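PDB 3V67: sensor protein CpxA from Vibrio parahaemolyticus, which probably acts as the membrane-bound sensor histidine kinase of a two-component system, its periplasmic PAS-fold domain being the part crystallised. Local coordinates for residues K95-P107 / L117-P129. Numbering follows the deposited sequence.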
loop_
_atom_site.group_PDB
_atom_site.type_symbol
_atom_site.label_atom_id
_atom_site.label_comp_id
_atom_site.label_asym_id
_atom_site.label_seq_id
_atom_site.Cartn_x
_atom_site.Cartn_y
_atom_site.Cartn_z
ATOM N N LYS A 95 1.797 -12.065 -3.895
ATOM C CA LYS A 95 1.846 -11.184 -2.739
ATOM C C LYS A 95 3.125 -10.364 -2.805
ATOM O O LYS A 95 3.929 -10.530 -3.723
ATOM C CB LYS A 95 1.825 -12.000 -1.444
ATOM C CG LYS A 95 0.565 -12.831 -1.235
ATOM C CD LYS A 95 -0.631 -11.959 -0.885
ATOM C CE LYS A 95 -1.857 -12.809 -0.588
ATOM N NZ LYS A 95 -3.024 -11.988 -0.174
ATOM N N GLN A 96 3.310 -9.476 -1.834
ATOM C CA GLN A 96 4.563 -8.740 -1.725
ATOM C C GLN A 96 5.113 -8.741 -0.301
ATOM O O GLN A 96 4.356 -8.757 0.670
ATOM C CB GLN A 96 4.420 -7.313 -2.262
ATOM C CG GLN A 96 3.436 -6.443 -1.502
ATOM C CD GLN A 96 3.304 -5.055 -2.109
ATOM O OE1 GLN A 96 3.630 -4.844 -3.276
ATOM N NE2 GLN A 96 2.827 -4.103 -1.315
ATOM N N ARG A 97 6.439 -8.738 -0.191
ATOM C CA ARG A 97 7.121 -8.714 1.100
ATOM C C ARG A 97 8.194 -7.631 1.115
ATOM O O ARG A 97 8.880 -7.416 0.115
ATOM C CB ARG A 97 7.766 -10.068 1.400
ATOM C CG ARG A 97 6.804 -11.130 1.912
ATOM C CD ARG A 97 7.528 -12.446 2.172
ATOM N NE ARG A 97 6.847 -13.254 3.178
ATOM C CZ ARG A 97 5.923 -14.169 2.906
ATOM N NH1 ARG A 97 5.560 -14.399 1.652
ATOM N NH2 ARG A 97 5.360 -14.856 3.892
ATOM N N LEU A 98 8.348 -6.959 2.251
ATOM C CA LEU A 98 9.335 -5.893 2.373
ATOM C C LEU A 98 10.610 -6.375 3.056
ATOM O O LEU A 98 10.580 -6.878 4.177
ATOM C CB LEU A 98 8.750 -4.696 3.125
ATOM C CG LEU A 98 9.616 -3.435 3.154
ATOM C CD1 LEU A 98 9.893 -2.941 1.744
ATOM C CD2 LEU A 98 8.947 -2.348 3.984
ATOM N N TYR A 99 11.730 -6.215 2.361
ATOM C CA TYR A 99 13.041 -6.576 2.884
ATOM C C TYR A 99 13.871 -5.314 3.084
ATOM O O TYR A 99 14.534 -4.840 2.160
ATOM C CB TYR A 99 13.750 -7.534 1.927
ATOM C CG TYR A 99 13.079 -8.884 1.821
ATOM C CD1 TYR A 99 13.471 -9.937 2.637
ATOM C CD2 TYR A 99 12.048 -9.103 0.915
ATOM C CE1 TYR A 99 12.862 -11.167 2.553
ATOM C CE2 TYR A 99 11.431 -10.330 0.823
ATOM C CZ TYR A 99 11.842 -11.362 1.644
ATOM O OH TYR A 99 11.230 -12.593 1.558
ATOM N N GLY A 100 13.824 -4.769 4.296
ATOM C CA GLY A 100 14.434 -3.483 4.573
ATOM C C GLY A 100 13.668 -2.393 3.849
ATOM O O GLY A 100 12.593 -1.981 4.281
ATOM N N ARG A 101 14.221 -1.935 2.734
ATOM C CA ARG A 101 13.564 -0.932 1.907
ATOM C C ARG A 101 13.288 -1.499 0.521
ATOM O O ARG A 101 12.874 -0.774 -0.383
ATOM C CB ARG A 101 14.435 0.322 1.794
ATOM C CG ARG A 101 14.534 1.141 3.074
ATOM C CD ARG A 101 13.399 2.149 3.182
ATOM N NE ARG A 101 13.572 3.047 4.323
ATOM C CZ ARG A 101 14.301 4.160 4.299
ATOM N NH1 ARG A 101 14.936 4.516 3.190
ATOM N NH2 ARG A 101 14.399 4.915 5.385
ATOM N N TYR A 102 13.517 -2.798 0.359
ATOM C CA TYR A 102 13.361 -3.449 -0.937
ATOM C C TYR A 102 12.142 -4.366 -0.967
ATOM O O TYR A 102 12.152 -5.447 -0.383
ATOM C CB TYR A 102 14.620 -4.243 -1.284
ATOM C CG TYR A 102 14.722 -4.658 -2.735
ATOM C CD1 TYR A 102 14.883 -3.710 -3.738
ATOM C CD2 TYR A 102 14.675 -5.997 -3.100
ATOM C CE1 TYR A 102 14.983 -4.083 -5.063
ATOM C CE2 TYR A 102 14.776 -6.381 -4.426
ATOM C CZ TYR A 102 14.930 -5.419 -5.403
ATOM O OH TYR A 102 15.032 -5.792 -6.724
ATOM N N MET A 103 11.093 -3.922 -1.651
ATOM C CA MET A 103 9.872 -4.705 -1.785
ATOM C C MET A 103 9.995 -5.736 -2.903
ATOM O O MET A 103 10.574 -5.463 -3.954
ATOM C CB MET A 103 8.682 -3.788 -2.075
ATOM C CG MET A 103 7.339 -4.498 -2.063
ATOM S SD MET A 103 6.742 -4.778 -0.387
ATOM C CE MET A 103 6.193 -3.133 0.035
ATOM N N ILE A 104 9.444 -6.921 -2.674
ATOM C CA ILE A 104 9.447 -7.969 -3.683
ATOM C C ILE A 104 8.048 -8.526 -3.898
ATOM O O ILE A 104 7.379 -8.926 -2.942
ATOM C CB ILE A 104 10.399 -9.107 -3.300
ATOM C CG1 ILE A 104 11.849 -8.649 -3.472
ATOM C CG2 ILE A 104 10.120 -10.338 -4.145
ATOM C CD1 ILE A 104 12.860 -9.718 -3.183
ATOM N N ALA A 105 7.613 -8.552 -5.155
ATOM C CA ALA A 105 6.260 -8.986 -5.484
ATOM C C ALA A 105 6.243 -10.171 -6.449
ATOM O O ALA A 105 7.027 -10.229 -7.396
ATOM C CB ALA A 105 5.461 -7.819 -6.059
ATOM N N GLY A 106 5.337 -11.111 -6.201
ATOM C CA GLY A 106 5.184 -12.280 -7.052
ATOM C C GLY A 106 4.614 -13.471 -6.300
ATOM O O GLY A 106 4.194 -13.342 -5.151
ATOM N N PRO A 107 4.593 -14.647 -6.944
ATOM C CA PRO A 107 5.038 -14.853 -8.321
ATOM C C PRO A 107 3.887 -14.691 -9.297
ATOM O O PRO A 107 2.729 -14.801 -8.887
ATOM C CB PRO A 107 5.464 -16.318 -8.311
ATOM C CG PRO A 107 4.507 -16.958 -7.362
ATOM C CD PRO A 107 4.246 -15.922 -6.287
ATOM N N LEU A 117 7.651 -21.100 -15.990
ATOM C CA LEU A 117 8.408 -20.533 -14.882
ATOM C C LEU A 117 7.575 -19.499 -14.139
ATOM O O LEU A 117 6.396 -19.298 -14.437
ATOM C CB LEU A 117 9.680 -19.868 -15.406
ATOM C CG LEU A 117 10.560 -20.723 -16.315
ATOM C CD1 LEU A 117 11.709 -19.895 -16.867
ATOM C CD2 LEU A 117 11.078 -21.945 -15.566
ATOM N N LEU A 118 8.204 -18.832 -13.178
ATOM C CA LEU A 118 7.537 -17.800 -12.399
ATOM C C LEU A 118 8.358 -16.518 -12.391
ATOM O O LEU A 118 9.581 -16.549 -12.255
ATOM C CB LEU A 118 7.288 -18.291 -10.974
ATOM C CG LEU A 118 6.407 -19.539 -10.883
ATOM C CD1 LEU A 118 6.700 -20.303 -9.609
ATOM C CD2 LEU A 118 4.932 -19.156 -10.957
ATOM N N MET A 119 7.669 -15.394 -12.542
ATOM C CA MET A 119 8.296 -14.086 -12.605
ATOM C C MET A 119 8.003 -13.301 -11.334
ATOM O O MET A 119 6.931 -13.430 -10.732
ATOM C CB MET A 119 7.789 -13.309 -13.824
ATOM C CG MET A 119 8.618 -12.079 -14.173
ATOM S SD MET A 119 7.831 -11.017 -15.403
ATOM C CE MET A 119 6.775 -10.026 -14.355
ATOM N N TYR A 120 8.973 -12.490 -10.936
ATOM C CA TYR A 120 8.870 -11.679 -9.738
ATOM C C TYR A 120 9.430 -10.303 -10.061
ATOM O O TYR A 120 10.181 -10.144 -11.026
ATOM C CB TYR A 120 9.698 -12.289 -8.609
ATOM C CG TYR A 120 9.436 -13.749 -8.312
ATOM C CD1 TYR A 120 8.656 -14.126 -7.223
ATOM C CD2 TYR A 120 9.993 -14.754 -9.098
ATOM C CE1 TYR A 120 8.425 -15.460 -6.934
ATOM C CE2 TYR A 120 9.761 -16.093 -8.820
ATOM C CZ TYR A 120 8.980 -16.439 -7.739
ATOM O OH TYR A 120 8.750 -17.766 -7.457
ATOM N N VAL A 121 9.074 -9.310 -9.255
ATOM C CA VAL A 121 9.597 -7.962 -9.441
ATOM C C VAL A 121 10.075 -7.382 -8.114
ATOM O O VAL A 121 9.319 -7.313 -7.147
ATOM C CB VAL A 121 8.548 -7.017 -10.076
ATOM C CG1 VAL A 121 9.103 -5.612 -10.193
ATOM C CG2 VAL A 121 8.120 -7.527 -11.442
ATOM N N GLY A 122 11.340 -6.979 -8.075
ATOM C CA GLY A 122 11.904 -6.325 -6.913
ATOM C C GLY A 122 12.041 -4.842 -7.181
ATOM O O GLY A 122 12.328 -4.430 -8.300
ATOM N N PHE A 123 11.821 -4.035 -6.153
ATOM C CA PHE A 123 11.900 -2.588 -6.297
ATOM C C PHE A 123 11.996 -1.947 -4.928
ATOM O O PHE A 123 11.253 -2.309 -4.023
ATOM C CB PHE A 123 10.682 -2.051 -7.055
ATOM C CG PHE A 123 9.361 -2.503 -6.494
ATOM C CD1 PHE A 123 8.693 -1.738 -5.551
ATOM C CD2 PHE A 123 8.782 -3.687 -6.921
ATOM C CE1 PHE A 123 7.477 -2.152 -5.035
ATOM C CE2 PHE A 123 7.565 -4.107 -6.409
ATOM C CZ PHE A 123 6.913 -3.338 -5.467
ATOM N N LYS A 124 12.915 -1.002 -4.768
ATOM C CA LYS A 124 13.083 -0.358 -3.472
ATOM C C LYS A 124 11.863 0.491 -3.121
ATOM O O LYS A 124 11.280 1.161 -3.976
ATOM C CB LYS A 124 14.382 0.452 -3.398
ATOM C CG LYS A 124 14.321 1.839 -4.010
ATOM C CD LYS A 124 14.823 2.886 -3.021
ATOM C CE LYS A 124 16.215 2.547 -2.502
ATOM N NZ LYS A 124 16.661 3.500 -1.450
ATOM N N TRP A 125 11.475 0.433 -1.854
ATOM C CA TRP A 125 10.255 1.069 -1.394
ATOM C C TRP A 125 10.599 2.168 -0.395
ATOM O O TRP A 125 11.189 1.901 0.651
ATOM C CB TRP A 125 9.354 0.017 -0.751
ATOM C CG TRP A 125 7.937 0.425 -0.643
ATOM C CD1 TRP A 125 7.103 0.768 -1.670
ATOM C CD2 TRP A 125 7.162 0.524 0.551
ATOM N NE1 TRP A 125 5.858 1.085 -1.187
ATOM C CE2 TRP A 125 5.865 0.930 0.178
ATOM C CE3 TRP A 125 7.434 0.299 1.905
ATOM C CZ2 TRP A 125 4.848 1.136 1.107
ATOM C CZ3 TRP A 125 6.420 0.500 2.826
ATOM C CH2 TRP A 125 5.145 0.909 2.424
ATOM N N ASN A 126 10.225 3.402 -0.720
ATOM C CA ASN A 126 10.699 4.562 0.035
ATOM C C ASN A 126 9.747 5.202 1.032
ATOM O O ASN A 126 9.391 6.372 0.882
ATOM C CB ASN A 126 11.242 5.634 -0.905
ATOM C CG ASN A 126 12.613 5.296 -1.427
ATOM O OD1 ASN A 126 13.515 4.953 -0.663
ATOM N ND2 ASN A 126 12.778 5.380 -2.736
ATOM N N GLU A 127 9.411 4.425 2.065
ATOM C CA GLU A 127 8.808 4.885 3.326
ATOM C C GLU A 127 8.183 6.278 3.308
ATOM O O GLU A 127 8.896 7.282 3.334
ATOM C CB GLU A 127 9.840 4.804 4.456
ATOM C CG GLU A 127 9.241 4.902 5.850
ATOM C CD GLU A 127 9.547 3.682 6.699
ATOM O OE1 GLU A 127 8.600 2.945 7.050
ATOM O OE2 GLU A 127 10.735 3.457 7.015
ATOM N N PRO A 128 6.845 6.332 3.291
ATOM C CA PRO A 128 6.058 7.552 3.083
ATOM C C PRO A 128 6.384 8.647 4.087
ATOM O O PRO A 128 6.732 8.341 5.230
ATOM C CB PRO A 128 4.618 7.077 3.294
ATOM C CG PRO A 128 4.656 5.606 3.090
ATOM C CD PRO A 128 5.991 5.173 3.599
ATOM N N PRO A 129 6.271 9.915 3.660
ATOM C CA PRO A 129 6.415 11.041 4.584
ATOM C C PRO A 129 5.396 10.882 5.700
ATOM O O PRO A 129 4.221 10.641 5.419
ATOM C CB PRO A 129 6.082 12.258 3.717
ATOM C CG PRO A 129 5.327 11.710 2.540
ATOM C CD PRO A 129 5.897 10.350 2.305
#
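W125 carries the methyl CE of M103 over one face of its indole, 3.8 Å from CD2. This is a CH-pi contact above the five-membered ring. L98 CD2 reaches CE3 of the same indole obliquely, at 3.7 Å. The F123 ring has M103 CB over one face, 4.0 Å from the ring centroid, while Q96 OE1 and A105 CB lie at its edge. M103 thus serves both rings: CG starts anti to the backbone N (chi1 -173°), and bends at chi2 and chi3 bring CE over the indole. The strands that carry M103 and F123 run antiparallel. M103 and F123 exchange two backbone hydrogen bonds, as do A105 and V121. The bond from A105 N to V121 O is 2.9 Å and nearly straight at 167°.

On the other face of the sheet, Y102 lies across the partner strand. F123 N sits over one face of its ring, 3.3 Å from CE1, and OH comes close to G122, which has no side chain to obstruct it. Further along, P107 follows a cis peptide bond and sets CB 3.4 Å from Y120 CE1. The Y120 OH is hydrogen-bonded to S61 OG, on strand 57-61. At the exposed end, R101 NE and E127 OE2 form a long salt bridge of 3.9 Å, and both residues are poorly ordered.

The pairing joins the last two strands in the chain, 102-112 and 115-124, a hairpin in the middle of the antiparallel sheet of the PAS fold. Strands 95-99 and 57-61 flank this hairpin. Helix 14-30 covers A105 and M119 on one face, and helix 75-87 packs on I104 and Y120 on the other.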